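PDB 4YE5: peptidoglycan synthetase penicillin-binding protein 3 from Bifidobacterium adolescentis, which probably binds penicillin and, as a membrane-anchored member of the transpeptidase family, probably cross-links peptidoglycan strands during cell-wall synthesis. Local coordinates for residues G54-Q60 with K109-S113; T310-T314 with V326-N330; N356-Y360 with L384-W390; I519-L523 with V538-G543. One frame throughout, in Å; residues are numbered along the deposited sequence.

Interaction 1. Residues G54-Q60 with K109-S113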
loop_
_atom_site.group_PDB
_atom_site.type_symbol
_atom_site.label_atom_id
_atom_site.label_comp_id
_atom_site.label_asym_id
_atom_site.label_seq_id
_atom_site.Cartn_x
_atom_site.Cartn_y
_atom_site.Cartn_z
ATOM N N GLY A 54 -19.851 11.333 -33.010
ATOM C CA GLY A 54 -19.843 11.668 -34.425
ATOM C C GLY A 54 -19.100 12.968 -34.715
ATOM O O GLY A 54 -19.004 13.855 -33.859
ATOM N N ASN A 55 -18.551 13.062 -35.922
ATOM C CA ASN A 55 -17.942 14.285 -36.439
ATOM C C ASN A 55 -18.854 14.864 -37.529
ATOM O O ASN A 55 -18.805 14.438 -38.688
ATOM C CB ASN A 55 -16.552 13.969 -37.003
ATOM C CG ASN A 55 -15.820 15.200 -37.542
ATOM O OD1 ASN A 55 -16.428 16.142 -38.040
ATOM N ND2 ASN A 55 -14.491 15.179 -37.452
ATOM N N PRO A 56 -19.679 15.858 -37.159
ATOM C CA PRO A 56 -20.703 16.394 -38.068
ATOM C C PRO A 56 -20.164 16.833 -39.427
ATOM O O PRO A 56 -20.735 16.484 -40.454
ATOM C CB PRO A 56 -21.279 17.577 -37.288
ATOM C CG PRO A 56 -21.054 17.198 -35.837
ATOM C CD PRO A 56 -19.712 16.514 -35.835
ATOM N N GLU A 57 -19.055 17.558 -39.451
ATOM C CA GLU A 57 -18.585 18.065 -40.738
ATOM C C GLU A 57 -18.023 16.953 -41.637
ATOM O O GLU A 57 -18.188 17.006 -42.849
ATOM C CB GLU A 57 -17.596 19.229 -40.570
ATOM C CG GLU A 57 -16.203 18.854 -40.140
ATOM C CD GLU A 57 -15.215 19.998 -40.344
ATOM O OE1 GLU A 57 -14.001 19.728 -40.465
ATOM O OE2 GLU A 57 -15.660 21.168 -40.391
ATOM N N GLN A 58 -17.379 15.943 -41.039
ATOM C CA GLN A 58 -16.970 14.771 -41.810
ATOM C C GLN A 58 -18.170 13.955 -42.261
ATOM O O GLN A 58 -18.154 13.402 -43.353
ATOM C CB GLN A 58 -16.008 13.871 -41.030
ATOM C CG GLN A 58 -14.668 14.505 -40.701
ATOM C CD GLN A 58 -14.021 15.164 -41.895
ATOM O OE1 GLN A 58 -14.018 14.617 -42.996
ATOM N NE2 GLN A 58 -13.464 16.356 -41.683
ATOM N N ALA A 59 -19.203 13.860 -41.420
ATOM C CA ALA A 59 -20.427 13.161 -41.824
ATOM C C ALA A 59 -21.067 13.851 -43.029
ATOM O O ALA A 59 -21.546 13.196 -43.963
ATOM C CB ALA A 59 -21.419 13.084 -40.668
ATOM N N GLN A 60 -21.052 15.180 -43.017
ATOM C CA GLN A 60 -21.687 15.954 -44.093
ATOM C C GLN A 60 -20.953 15.780 -45.407
ATOM O O GLN A 60 -21.570 15.810 -46.458
ATOM C CB GLN A 60 -21.782 17.442 -43.699
ATOM C CG GLN A 60 -22.740 17.675 -42.535
ATOM C CD GLN A 60 -22.498 18.979 -41.799
ATOM O OE1 GLN A 60 -22.111 19.988 -42.396
ATOM N NE2 GLN A 60 -22.724 18.962 -40.489
ATOM N N LYS A 109 -28.414 15.628 -35.373
ATOM C CA LYS A 109 -27.189 15.781 -34.602
ATOM C C LYS A 109 -25.955 15.903 -35.503
ATOM O O LYS A 109 -24.980 16.589 -35.156
ATOM C CB LYS A 109 -27.007 14.627 -33.622
ATOM C CG LYS A 109 -27.931 14.678 -32.429
ATOM C CD LYS A 109 -27.703 13.480 -31.533
ATOM C CE LYS A 109 -28.597 13.535 -30.310
ATOM N NZ LYS A 109 -28.489 12.281 -29.524
ATOM N N LEU A 110 -25.991 15.243 -36.658
ATOM C CA LEU A 110 -24.825 15.235 -37.546
ATOM C C LEU A 110 -24.861 16.401 -38.531
ATOM O O LEU A 110 -23.937 16.593 -39.331
ATOM C CB LEU A 110 -24.737 13.897 -38.290
ATOM C CG LEU A 110 -24.352 12.707 -37.398
ATOM C CD1 LEU A 110 -24.576 11.385 -38.130
ATOM C CD2 LEU A 110 -22.901 12.831 -36.933
ATOM N N SER A 111 -25.941 17.172 -38.468
ATOM C CA SER A 111 -26.134 18.299 -39.371
ATOM C C SER A 111 -25.750 19.622 -38.713
ATOM O O SER A 111 -25.897 20.682 -39.320
ATOM C CB SER A 111 -27.578 18.354 -39.855
ATOM O OG SER A 111 -27.813 17.397 -40.878
ATOM N N ILE A 112 -25.257 19.560 -37.478
ATOM C CA ILE A 112 -24.764 20.764 -36.807
ATOM C C ILE A 112 -23.358 21.137 -37.275
ATOM O O ILE A 112 -22.781 20.487 -38.147
ATOM C CB ILE A 112 -24.744 20.624 -35.279
ATOM C CG1 ILE A 112 -23.627 19.673 -34.838
ATOM C CG2 ILE A 112 -26.101 20.169 -34.758
ATOM C CD1 ILE A 112 -23.396 19.674 -33.342
ATOM N N SER A 113 -22.811 22.194 -36.687
ATOM C CA SER A 113 -21.489 22.662 -37.062
ATOM C C SER A 113 -20.458 22.096 -36.100
ATOM O O SER A 113 -20.778 21.735 -34.968
ATOM C CB SER A 113 -21.440 24.193 -37.042
ATOM O OG SER A 113 -21.533 24.674 -35.709
#
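This is a helix-to-loop contact, part polar and part apolar, in the N-terminal region of the chain: the short helix opening at P56, just after strand 50-54, lies against the turn that leaves helix 103-109 and runs on to strand 117-123. The backbones come close, with CA of P56 and CA of L110 4.3 Å apart. Q60 supplies the polar tie. Its NE2 donates to L110 O at 2.9 Å, nearly straight at 170°, and to I112 O at 2.8 Å with a more bent 142°, so one amide group serves two carbonyls of a turn that has left regular helix. Beneath it the contact is greasy. The P56 ring packs on I112, CG to CG1 3.7 Å, and A59 CB meets L110 CD2 at 4.0 Å. L110 CD2 also lies 4.1 Å from G54 CA, where a CB on G54 would clash with it. L110 further touches A88 and V91 of helix 87-99 and V117 and L119 of strand 117-123, which places it in the small core between these elements. N55 begins the helix: its OD1 accepts from Q58 N at 3.2 Å. The result is a classic Asn N-cap followed by proline at N1, which begins helix 56-61 straight after strand 50-54 and sets Q60 against the 110-112 turn, within the PBP dimerisation region.

Interaction 2. Residues T310-T314 with V326-N330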
loop_
_atom_site.group_PDB
_atom_site.type_symbol
_atom_site.label_atom_id
_atom_site.label_comp_id
_atom_site.label_asym_id
_atom_site.label_seq_id
_atom_site.Cartn_x
_atom_site.Cartn_y
_atom_site.Cartn_z
ATOM N N THR A 310 23.309 -2.970 38.317
ATOM C CA THR A 310 22.525 -2.350 39.373
ATOM C C THR A 310 21.942 -1.068 38.809
ATOM O O THR A 310 22.671 -0.143 38.454
ATOM C CB THR A 310 23.393 -2.016 40.598
ATOM O OG1 THR A 310 23.983 -3.224 41.094
ATOM C CG2 THR A 310 22.545 -1.379 41.699
ATOM N N VAL A 311 20.624 -1.016 38.712
ATOM C CA VAL A 311 19.971 0.062 37.988
ATOM C C VAL A 311 19.139 0.890 38.953
ATOM O O VAL A 311 18.078 0.452 39.385
ATOM C CB VAL A 311 19.069 -0.500 36.847
ATOM C CG1 VAL A 311 18.585 0.615 35.938
ATOM C CG2 VAL A 311 19.829 -1.533 36.038
ATOM N N PRO A 312 19.632 2.085 39.305
ATOM C CA PRO A 312 18.928 2.991 40.221
ATOM C C PRO A 312 17.789 3.643 39.464
ATOM O O PRO A 312 17.712 3.449 38.248
ATOM C CB PRO A 312 20.005 4.019 40.585
ATOM C CG PRO A 312 20.878 4.075 39.383
ATOM C CD PRO A 312 20.868 2.682 38.772
ATOM N N ASN A 313 16.904 4.386 40.116
ATOM C CA ASN A 313 15.789 4.919 39.332
ATOM C C ASN A 313 16.113 6.225 38.615
ATOM O O ASN A 313 15.332 6.708 37.812
ATOM C CB ASN A 313 14.484 5.012 40.131
ATOM C CG ASN A 313 14.314 6.341 40.823
ATOM O OD1 ASN A 313 13.357 7.060 40.567
ATOM N ND2 ASN A 313 15.247 6.678 41.702
ATOM N N THR A 314 17.271 6.803 38.903
ATOM C CA THR A 314 17.742 7.906 38.080
ATOM C C THR A 314 19.227 7.765 37.866
ATOM O O THR A 314 19.904 7.112 38.641
ATOM C CB THR A 314 17.503 9.286 38.723
ATOM O OG1 THR A 314 18.439 9.475 39.794
ATOM C CG2 THR A 314 16.073 9.417 39.232
ATOM N N VAL A 326 8.741 4.825 35.979
ATOM C CA VAL A 326 8.270 4.456 37.301
ATOM C C VAL A 326 9.397 4.594 38.327
ATOM O O VAL A 326 10.557 4.318 38.022
ATOM C CB VAL A 326 7.780 2.991 37.284
ATOM C CG1 VAL A 326 7.500 2.482 38.690
ATOM C CG2 VAL A 326 6.541 2.860 36.403
ATOM N N ASP A 327 9.058 5.037 39.533
ATOM C CA ASP A 327 9.994 4.985 40.655
ATOM C C ASP A 327 10.283 3.540 41.041
ATOM O O ASP A 327 9.370 2.774 41.345
ATOM C CB ASP A 327 9.420 5.716 41.865
ATOM C CG ASP A 327 9.575 7.217 41.770
ATOM O OD1 ASP A 327 10.621 7.682 41.272
ATOM O OD2 ASP A 327 8.649 7.934 42.204
ATOM N N HIS A 328 11.551 3.158 41.005
ATOM C CA HIS A 328 11.969 1.892 41.593
ATOM C C HIS A 328 13.212 2.156 42.433
ATOM O O HIS A 328 13.676 3.287 42.501
ATOM C CB HIS A 328 12.209 0.816 40.522
ATOM C CG HIS A 328 13.080 1.261 39.390
ATOM N ND1 HIS A 328 14.449 1.374 39.501
ATOM C CD2 HIS A 328 12.777 1.615 38.117
ATOM C CE1 HIS A 328 14.951 1.782 38.349
ATOM N NE2 HIS A 328 13.958 1.930 37.491
ATOM N N GLY A 329 13.738 1.129 43.088
ATOM C CA GLY A 329 14.957 1.279 43.860
ATOM C C GLY A 329 16.152 0.889 43.009
ATOM O O GLY A 329 16.089 0.959 41.783
ATOM N N ASN A 330 17.239 0.482 43.652
ATOM C CA ASN A 330 18.400 -0.045 42.943
ATOM C C ASN A 330 18.182 -1.497 42.505
ATOM O O ASN A 330 18.455 -2.428 43.259
ATOM C CB ASN A 330 19.648 0.063 43.816
ATOM C CG ASN A 330 20.097 1.494 44.013
ATOM O OD1 ASN A 330 19.448 2.431 43.545
ATOM N ND2 ASN A 330 21.208 1.673 44.718
#
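The two segments run roughly antiparallel, 159° apart end to end, where strand 308-311 and strand 331-334 of a two-stranded antiparallel sheet give way to loop in the transpeptidase region. CA of P312 lies 4.1 Å from CA of N330, and CA of N313 5.4 Å from CA of H328. V311 bonds through its backbone to E331, but past that point the pairing lapses: V311 O and G329 O, both acceptors, face each other at 3.2 Å, and van der Waals packing takes over. T310 CG2 rests on N330 CB at 3.9 Å, and P312 CB lies 3.4 Å from N330 OD1. The H328 ring lies between the two segments. Its NE2 bonds to D324 and its ring meets W333 edge-to-face, while ND1 donates to G329 O at 2.8 Å, so the imidazole is held at both nitrogens. P312 O sits at the ring edge, 3.2 Å from H328 CE1. Over one face, N313 CB makes a CH-pi contact 3.8 Å from the H328 ring centroid, 17° off its normal.

Interaction 3. Residues N356-Y360 with L384-W390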
loop_
_atom_site.group_PDB
_atom_site.type_symbol
_atom_site.label_atom_id
_atom_site.label_comp_id
_atom_site.label_asym_id
_atom_site.label_seq_id
_atom_site.Cartn_x
_atom_site.Cartn_y
_atom_site.Cartn_z
ATOM N N ASN A 356 28.807 7.746 19.779
ATOM C CA ASN A 356 27.783 8.376 18.940
ATOM C C ASN A 356 27.678 7.712 17.565
ATOM O O ASN A 356 26.583 7.424 17.082
ATOM C CB ASN A 356 28.106 9.866 18.733
ATOM C CG ASN A 356 27.661 10.742 19.900
ATOM O OD1 ASN A 356 27.215 10.249 20.931
ATOM N ND2 ASN A 356 27.782 12.058 19.728
ATOM N N GLU A 357 28.822 7.466 16.937
ATOM C CA GLU A 357 28.829 6.885 15.602
ATOM C C GLU A 357 28.229 5.482 15.602
ATOM O O GLU A 357 27.464 5.132 14.709
ATOM C CB GLU A 357 30.246 6.857 15.016
ATOM C CG GLU A 357 30.289 6.315 13.591
ATOM C CD GLU A 357 31.698 6.156 13.053
ATOM O OE1 GLU A 357 32.657 6.437 13.805
ATOM O OE2 GLU A 357 31.844 5.749 11.877
ATOM N N GLN A 358 28.580 4.684 16.607
ATOM C CA GLN A 358 28.029 3.341 16.739
ATOM C C GLN A 358 26.525 3.386 16.984
ATOM O O GLN A 358 25.771 2.617 16.386
ATOM C CB GLN A 358 28.722 2.591 17.874
ATOM C CG GLN A 358 30.152 2.259 17.562
ATOM C CD GLN A 358 30.896 1.783 18.778
ATOM O OE1 GLN A 358 30.558 2.142 19.905
ATOM N NE2 GLN A 358 31.919 0.965 18.562
ATOM N N ARG A 359 26.088 4.293 17.858
ATOM C CA ARG A 359 24.652 4.456 18.104
ATOM C C ARG A 359 23.912 4.754 16.806
ATOM O O ARG A 359 22.954 4.063 16.470
ATOM C CB ARG A 359 24.380 5.541 19.164
ATOM C CG ARG A 359 24.988 5.213 20.520
ATOM C CD ARG A 359 24.967 6.398 21.509
ATOM N NE ARG A 359 25.746 6.073 22.708
ATOM C CZ ARG A 359 25.453 6.485 23.940
ATOM N NH1 ARG A 359 24.395 7.258 24.148
ATOM N NH2 ARG A 359 26.214 6.117 24.967
ATOM N N TYR A 360 24.362 5.773 16.075
ATOM C CA TYR A 360 23.719 6.147 14.816
ATOM C C TYR A 360 23.711 4.951 13.850
ATOM O O TYR A 360 22.694 4.648 13.227
ATOM C CB TYR A 360 24.457 7.323 14.156
ATOM C CG TYR A 360 23.852 7.711 12.819
ATOM C CD1 TYR A 360 22.842 8.668 12.740
ATOM C CD2 TYR A 360 24.270 7.097 11.638
ATOM C CE1 TYR A 360 22.270 9.013 11.522
ATOM C CE2 TYR A 360 23.704 7.436 10.416
ATOM C CZ TYR A 360 22.711 8.396 10.365
ATOM O OH TYR A 360 22.148 8.720 9.151
ATOM N N LEU A 384 15.980 10.827 11.356
ATOM C CA LEU A 384 17.074 10.425 12.225
ATOM C C LEU A 384 18.241 11.349 11.928
ATOM O O LEU A 384 18.857 11.252 10.866
ATOM C CB LEU A 384 17.475 8.976 11.960
ATOM C CG LEU A 384 18.730 8.526 12.721
ATOM C CD1 LEU A 384 18.506 8.517 14.241
ATOM C CD2 LEU A 384 19.208 7.149 12.223
ATOM N N HIS A 385 18.538 12.258 12.855
ATOM C CA HIS A 385 19.587 13.255 12.638
ATOM C C HIS A 385 20.984 12.656 12.706
ATOM O O HIS A 385 21.226 11.747 13.498
ATOM C CB HIS A 385 19.470 14.385 13.665
ATOM C CG HIS A 385 18.181 15.135 13.587
ATOM N ND1 HIS A 385 17.278 15.179 14.631
ATOM C CD2 HIS A 385 17.627 15.851 12.580
ATOM C CE1 HIS A 385 16.226 15.889 14.269
ATOM N NE2 HIS A 385 16.414 16.315 13.034
ATOM N N PRO A 386 21.910 13.167 11.867
ATOM C CA PRO A 386 23.315 12.738 11.910
ATOM C C PRO A 386 23.885 12.883 13.318
ATOM O O PRO A 386 23.532 13.826 14.028
ATOM C CB PRO A 386 24.019 13.698 10.938
ATOM C CG PRO A 386 23.038 14.820 10.683
ATOM C CD PRO A 386 21.677 14.194 10.834
ATOM N N SER A 387 24.737 11.946 13.722
ATOM C CA SER A 387 25.228 11.919 15.097
ATOM C C SER A 387 26.020 13.165 15.492
ATOM O O SER A 387 26.009 13.560 16.653
ATOM C CB SER A 387 26.041 10.649 15.376
ATOM O OG SER A 387 27.169 10.564 14.528
ATOM N N ASP A 388 26.700 13.802 14.548
ATOM C CA ASP A 388 27.433 15.008 14.925
ATOM C C ASP A 388 26.514 16.199 15.231
ATOM O O ASP A 388 26.967 17.208 15.755
ATOM C CB ASP A 388 28.540 15.372 13.916
ATOM C CG ASP A 388 28.036 15.468 12.487
ATOM O OD1 ASP A 388 26.804 15.562 12.280
ATOM O OD2 ASP A 388 28.885 15.455 11.566
ATOM N N SER A 389 25.225 16.072 14.928
ATOM C CA SER A 389 24.263 17.121 15.276
ATOM C C SER A 389 23.615 16.877 16.633
ATOM O O SER A 389 22.855 17.714 17.110
ATOM C CB SER A 389 23.156 17.229 14.223
ATOM O OG SER A 389 22.178 16.212 14.408
ATOM N N TRP A 390 23.879 15.722 17.240
ATOM C CA TRP A 390 23.272 15.382 18.528
ATOM C C TRP A 390 23.895 16.235 19.617
ATOM O O TRP A 390 25.055 16.621 19.514
ATOM C CB TRP A 390 23.525 13.912 18.880
ATOM C CG TRP A 390 22.879 12.916 17.952
ATOM C CD1 TRP A 390 21.978 13.169 16.958
ATOM C CD2 TRP A 390 23.099 11.502 17.943
ATOM N NE1 TRP A 390 21.620 11.991 16.328
ATOM C CE2 TRP A 390 22.299 10.957 16.914
ATOM C CE3 TRP A 390 23.899 10.646 18.703
ATOM C CZ2 TRP A 390 22.274 9.587 16.631
ATOM C CZ3 TRP A 390 23.873 9.289 18.422
ATOM C CH2 TRP A 390 23.071 8.776 17.390
HETATM O O HOH W 1 19.102 9.282 8.400
#
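Y360 extends from helix 356-365 across the loop 384-390, and its ring borders three successive residues there: CE1 is 3.7 Å from L384 CD2, 3.5 Å from H385 O and 3.9 Å from P386 CA. H385 O lies at the ring edge and also accepts from W390 NE1 at 2.9 Å, a bond that ties the indole back onto its own loop. The W390 ring thus comes up against the first turn of the helix: CH2 approaches Y360 N at 3.5 Å and Y360 CB at 3.8 Å, CZ3 approaches N356 O at 3.6 Å, and R359 CB meets the ring edge, 3.9 Å from CZ3. S387 fits beside them, its CB 3.7 Å from N356 O and 3.9 Å from Y360 CB. No direct hydrogen bond joins the segments; N356 O is already taken by Y360 N (2.9 Å) within the helix. A water bridges them instead, 3.2 Å from Y360 OH and donating to L384 O at 3.2 Å. The loop makes a short 3-10 turn at 387-389, where S389 OG donates to P386 O at 2.8 Å. In the transpeptidase region this surface contact packs the start of helix 356-365 on the loop leading to helix 394-397, whose R395 bonds to N356 and, through its carbonyl, to R359, while L384 reaches Y404 and W390 touches V398.

Interaction 4. Residues I519-L523 with V538-G543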
loop_
_atom_site.group_PDB
_atom_site.type_symbol
_atom_site.label_atom_id
_atom_site.label_comp_id
_atom_site.label_asym_id
_atom_site.label_seq_id
_atom_site.Cartn_x
_atom_site.Cartn_y
_atom_site.Cartn_z
ATOM N N ILE A 519 3.574 -8.364 13.803
ATOM C CA ILE A 519 2.320 -7.642 13.876
ATOM C C ILE A 519 2.604 -6.432 14.708
ATOM O O ILE A 519 3.021 -6.547 15.859
ATOM C CB ILE A 519 1.261 -8.450 14.654
ATOM C CG1 ILE A 519 1.022 -9.826 14.000
ATOM C CG2 ILE A 519 -0.065 -7.674 14.718
ATOM C CD1 ILE A 519 0.371 -10.812 14.985
ATOM N N THR A 520 2.364 -5.264 14.144
ATOM C CA THR A 520 2.600 -4.050 14.896
ATOM C C THR A 520 1.319 -3.238 14.962
ATOM O O THR A 520 0.615 -3.107 13.965
ATOM C CB THR A 520 3.703 -3.210 14.233
ATOM O OG1 THR A 520 4.909 -3.984 14.151
ATOM C CG2 THR A 520 3.977 -1.942 15.051
ATOM N N VAL A 521 1.019 -2.691 16.134
ATOM C CA VAL A 521 -0.162 -1.854 16.324
ATOM C C VAL A 521 0.250 -0.536 16.983
ATOM O O VAL A 521 1.078 -0.531 17.895
ATOM C CB VAL A 521 -1.227 -2.568 17.188
ATOM C CG1 VAL A 521 -2.368 -1.579 17.605
ATOM C CG2 VAL A 521 -1.828 -3.743 16.420
ATOM N N VAL A 522 -0.304 0.574 16.500
ATOM C CA VAL A 522 -0.097 1.887 17.114
ATOM C C VAL A 522 -1.448 2.551 17.321
ATOM O O VAL A 522 -2.220 2.671 16.369
ATOM C CB VAL A 522 0.778 2.797 16.205
ATOM C CG1 VAL A 522 1.079 4.105 16.910
ATOM C CG2 VAL A 522 2.084 2.063 15.816
ATOM N N LEU A 523 -1.738 2.976 18.551
ATOM C CA LEU A 523 -3.006 3.643 18.875
ATOM C C LEU A 523 -2.713 4.993 19.486
ATOM O O LEU A 523 -1.825 5.112 20.331
ATOM C CB LEU A 523 -3.814 2.818 19.911
ATOM C CG LEU A 523 -4.030 1.338 19.585
ATOM C CD1 LEU A 523 -4.718 0.656 20.784
ATOM C CD2 LEU A 523 -4.885 1.162 18.320
ATOM N N VAL A 538 -4.465 -5.682 21.442
ATOM C CA VAL A 538 -4.878 -5.532 20.043
ATOM C C VAL A 538 -3.980 -6.371 19.125
ATOM O O VAL A 538 -4.487 -7.039 18.243
ATOM C CB VAL A 538 -4.957 -4.036 19.616
ATOM C CG1 VAL A 538 -5.483 -3.882 18.149
ATOM C CG2 VAL A 538 -5.864 -3.268 20.596
ATOM N N THR A 539 -2.660 -6.397 19.348
ATOM C CA THR A 539 -1.821 -7.226 18.477
ATOM C C THR A 539 -2.166 -8.690 18.683
ATOM O O THR A 539 -2.114 -9.479 17.754
ATOM C CB THR A 539 -0.301 -7.048 18.718
ATOM O OG1 THR A 539 0.082 -7.711 19.937
ATOM C CG2 THR A 539 0.067 -5.569 18.775
ATOM N N ALA A 540 -2.497 -9.045 19.925
ATOM C CA ALA A 540 -2.848 -10.422 20.262
ATOM C C ALA A 540 -4.170 -10.911 19.643
ATOM O O ALA A 540 -4.312 -12.095 19.317
ATOM C CB ALA A 540 -2.847 -10.622 21.803
ATOM N N GLU A 541 -5.135 -10.011 19.492
ATOM C CA GLU A 541 -6.379 -10.340 18.781
ATOM C C GLU A 541 -6.072 -10.678 17.309
ATOM O O GLU A 541 -6.608 -11.623 16.745
ATOM C CB GLU A 541 -7.354 -9.158 18.821
ATOM C CG GLU A 541 -7.974 -8.878 20.187
ATOM C CD GLU A 541 -8.943 -9.968 20.610
ATOM O OE1 GLU A 541 -9.872 -10.256 19.817
ATOM O OE2 GLU A 541 -8.762 -10.548 21.719
ATOM N N ILE A 542 -5.208 -9.892 16.689
ATOM C CA ILE A 542 -4.786 -10.171 15.319
ATOM C C ILE A 542 -3.995 -11.478 15.297
ATOM O O ILE A 542 -4.255 -12.354 14.469
ATOM C CB ILE A 542 -3.964 -9.002 14.762
ATOM C CG1 ILE A 542 -4.843 -7.743 14.703
ATOM C CG2 ILE A 542 -3.369 -9.345 13.370
ATOM C CD1 ILE A 542 -4.015 -6.436 14.567
ATOM N N GLY A 543 -3.057 -11.611 16.232
ATOM C CA GLY A 543 -2.276 -12.834 16.373
ATOM C C GLY A 543 -3.124 -14.098 16.475
ATOM O O GLY A 543 -2.888 -15.078 15.762
#
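V538 opens the contact on helix 535-549, its CG1 3.9 Å from V521 CG1 and its CG2 4.1 Å from L523 CD1. T539 follows, closest to the strand in backbone terms, with its CA 6.0 Å from the CA of V521; its CG2 packs on V521 CG2 at 3.5 Å while OG1 bonds to G536 O and T508. A540 and E541 turn off the interface. One turn after V538, I542 returns to it, setting CD1 3.9 Å from V521 CG2 and CG2 3.9 Å from I519 CG2. G543 closes the row: its bare CA lies 3.6 Å from I519 CD1. On the strand the alternate residues I519, V521 and L523 face the helix; the touching residues are all buried, and no hydrogen bond crosses between the segments. Helix and strand axes pass 8.2 Å apart at 143°. V538 and I542 also meet V230 of helix 221-238, which lies alongside on the same sheet. Such helices packed on a five-stranded antiparallel sheet are the core of the penicillin-binding transpeptidase fold shared with serine beta-lactamases.

In the fold
The contacts follow one another along the chain without overlap. Interaction 1 closes in the dimerisation region before interactions 2, 3 and 4 open, in that order, in the transpeptidase region. The chain is long: interaction 1 lies across its centre from the others, its own centre about 88, 71 and 63 Å from those of interactions 2, 3 and 4. The latter three form a looser group, centres about 27 to 31 Å apart and nearest atoms about 14 to 18 Å apart. Only interaction 4 involves the five-stranded sheet; interactions 2 and 3 are surface contacts, at the end of a two-stranded sheet and at the start of helix 356-365. The protein is thus an elongated molecule with a remote N-terminal module and a compact, probably penicillin-binding domain.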